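Local coordinates for beta-hydroxyacyl-(Acyl-carrier-protein) dehydratase FabA/FabZ (Xenorhabdus doucetiae, PDB 6QSR), which probably serves as a hotdog-fold 3-hydroxyacyl-ACP dehydratase partner in the ApeI:P heterocomplex, which takes part in aryl polyene pigment biosynthesis, at residues V47-V52 with K96-A101. Residues are numbered along the deposited sequence; the frame is centred on the assembly and turned at random.
Sequences VSDNHV and KERKEA
R98 reaches across the protein surface to D49 through its guanidinium alone. From CB the chain runs to CG, which lies beside the backbone N (chi1 -79°), and the bend at chi2 (148°) then brings the guanidinium, by way of CD and NE, close to D49. At the fork, NH1 makes a weak hydrogen bond back to the H94 carbonyl oxygen of the preceding helix, while NH2 is the guanidinium nitrogen nearest the carboxylate: R98 NH2 and D49 OD2 stand 3.8 Å apart, a long salt bridge without a hydrogen bond. The two planes are nearly perpendicular, 83° apart, and OD2 approaches the guanidinium obliquely. In this hotdog fold the helix 79-97 is the sausage and the antiparallel sheet the bun; the long bridge spans from the residue just after that helix to the hairpin between strands 43-48 and 51-57. That hairpin turns through a type I turn, S48 to H51, with S48 N bonded to H51 O at 2.9 Å. A Schellman motif ends the helix, with K99 at positive phi and E100 N bonded to R95 O. D49 also touches H94 on the helix, and the buried V47 packs on W90 and W93.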
# COMPACT_ATOMS: atom_id res chain seq x y z
N VAL B 47 0.98 -9.71 -19.44
CA VAL B 47 1.28 -10.67 -18.38
C VAL B 47 1.99 -11.88 -18.99
O VAL B 47 1.61 -12.35 -20.07
CB VAL B 47 0.01 -11.20 -17.66
CG1 VAL B 47 0.41 -11.88 -16.36
CG2 VAL B 47 -1.01 -10.10 -17.39
N SER B 48 2.99 -12.38 -18.27
CA SER B 48 3.67 -13.61 -18.64
C SER B 48 4.04 -14.37 -17.37
O SER B 48 3.75 -13.91 -16.27
CB SER B 48 4.92 -13.30 -19.47
OG SER B 48 5.96 -12.76 -18.67
N ASP B 49 4.69 -15.51 -17.52
CA ASP B 49 5.06 -16.35 -16.38
C ASP B 49 6.00 -15.68 -15.37
O ASP B 49 6.05 -16.11 -14.23
CB ASP B 49 5.69 -17.68 -16.85
CG ASP B 49 4.70 -18.58 -17.58
OD1 ASP B 49 5.02 -19.03 -18.70
OD2 ASP B 49 3.60 -18.83 -17.03
N ASN B 50 6.75 -14.64 -15.77
CA ASN B 50 7.65 -13.96 -14.83
C ASN B 50 7.53 -12.42 -14.80
O ASN B 50 8.43 -11.75 -14.26
CB ASN B 50 9.09 -14.37 -15.12
CG ASN B 50 9.56 -13.91 -16.49
OD1 ASN B 50 8.89 -13.11 -17.15
ND2 ASN B 50 10.72 -14.40 -16.91
N HIS B 51 6.46 -11.87 -15.36
CA HIS B 51 6.33 -10.42 -15.60
C HIS B 51 4.87 -9.98 -15.65
O HIS B 51 3.99 -10.71 -16.14
CB HIS B 51 7.09 -10.05 -16.89
CG HIS B 51 6.61 -8.79 -17.55
ND1 HIS B 51 7.21 -7.56 -17.33
CD2 HIS B 51 5.60 -8.56 -18.42
CE1 HIS B 51 6.59 -6.64 -18.04
NE2 HIS B 51 5.60 -7.22 -18.71
N VAL B 52 4.61 -8.76 -15.16
CA VAL B 52 3.32 -8.12 -15.36
C VAL B 52 3.51 -6.62 -15.60
O VAL B 52 4.34 -5.97 -14.94
CB VAL B 52 2.33 -8.40 -14.18
CG1 VAL B 52 2.91 -7.96 -12.84
CG2 VAL B 52 0.98 -7.73 -14.43
N LYS B 96 -6.68 -17.82 -13.41
CA LYS B 96 -7.71 -17.91 -14.45
C LYS B 96 -7.30 -18.79 -15.63
O LYS B 96 -8.12 -19.54 -16.15
CB LYS B 96 -8.12 -16.52 -14.95
CG LYS B 96 -8.81 -15.68 -13.89
CD LYS B 96 -10.04 -14.94 -14.41
CE LYS B 96 -10.97 -14.61 -13.25
NZ LYS B 96 -12.01 -13.62 -13.64
N GLU B 97 -6.04 -18.68 -16.05
CA GLU B 97 -5.47 -19.57 -17.07
C GLU B 97 -5.43 -21.03 -16.63
O GLU B 97 -5.63 -21.93 -17.45
CB GLU B 97 -4.05 -19.13 -17.47
CG GLU B 97 -3.95 -17.83 -18.26
CD GLU B 97 -4.76 -17.84 -19.55
OE1 GLU B 97 -5.40 -16.81 -19.85
OE2 GLU B 97 -4.77 -18.87 -20.25
N ARG B 98 -5.19 -21.26 -15.34
CA ARG B 98 -5.14 -22.61 -14.76
C ARG B 98 -6.50 -23.12 -14.25
O ARG B 98 -6.56 -24.18 -13.62
CB ARG B 98 -4.07 -22.67 -13.66
CG ARG B 98 -2.67 -22.81 -14.23
CD ARG B 98 -1.57 -22.16 -13.40
NE ARG B 98 -0.29 -22.18 -14.13
CZ ARG B 98 0.03 -21.39 -15.16
NH1 ARG B 98 -0.82 -20.48 -15.64
NH2 ARG B 98 1.23 -21.52 -15.73
N LYS B 99 -7.59 -22.40 -14.56
CA LYS B 99 -8.95 -22.73 -14.10
C LYS B 99 -9.06 -22.98 -12.59
O LYS B 99 -9.84 -23.82 -12.13
CB LYS B 99 -9.50 -23.92 -14.91
CG LYS B 99 -9.55 -23.68 -16.41
CD LYS B 99 -10.18 -24.85 -17.15
CE LYS B 99 -10.17 -24.64 -18.66
NZ LYS B 99 -10.92 -23.42 -19.09
N GLU B 100 -8.29 -22.20 -11.82
CA GLU B 100 -8.25 -22.30 -10.36
C GLU B 100 -9.28 -21.31 -9.81
O GLU B 100 -9.69 -20.38 -10.50
CB GLU B 100 -6.83 -21.98 -9.86
CG GLU B 100 -6.33 -22.82 -8.68
CD GLU B 100 -6.31 -22.10 -7.33
OE1 GLU B 100 -6.18 -20.85 -7.29
OE2 GLU B 100 -6.41 -22.79 -6.29
N ALA B 101 -9.70 -21.53 -8.56
CA ALA B 101 -10.66 -20.63 -7.91
C ALA B 101 -10.05 -19.24 -7.74
O ALA B 101 -8.85 -19.13 -7.48
CB ALA B 101 -11.07 -21.19 -6.55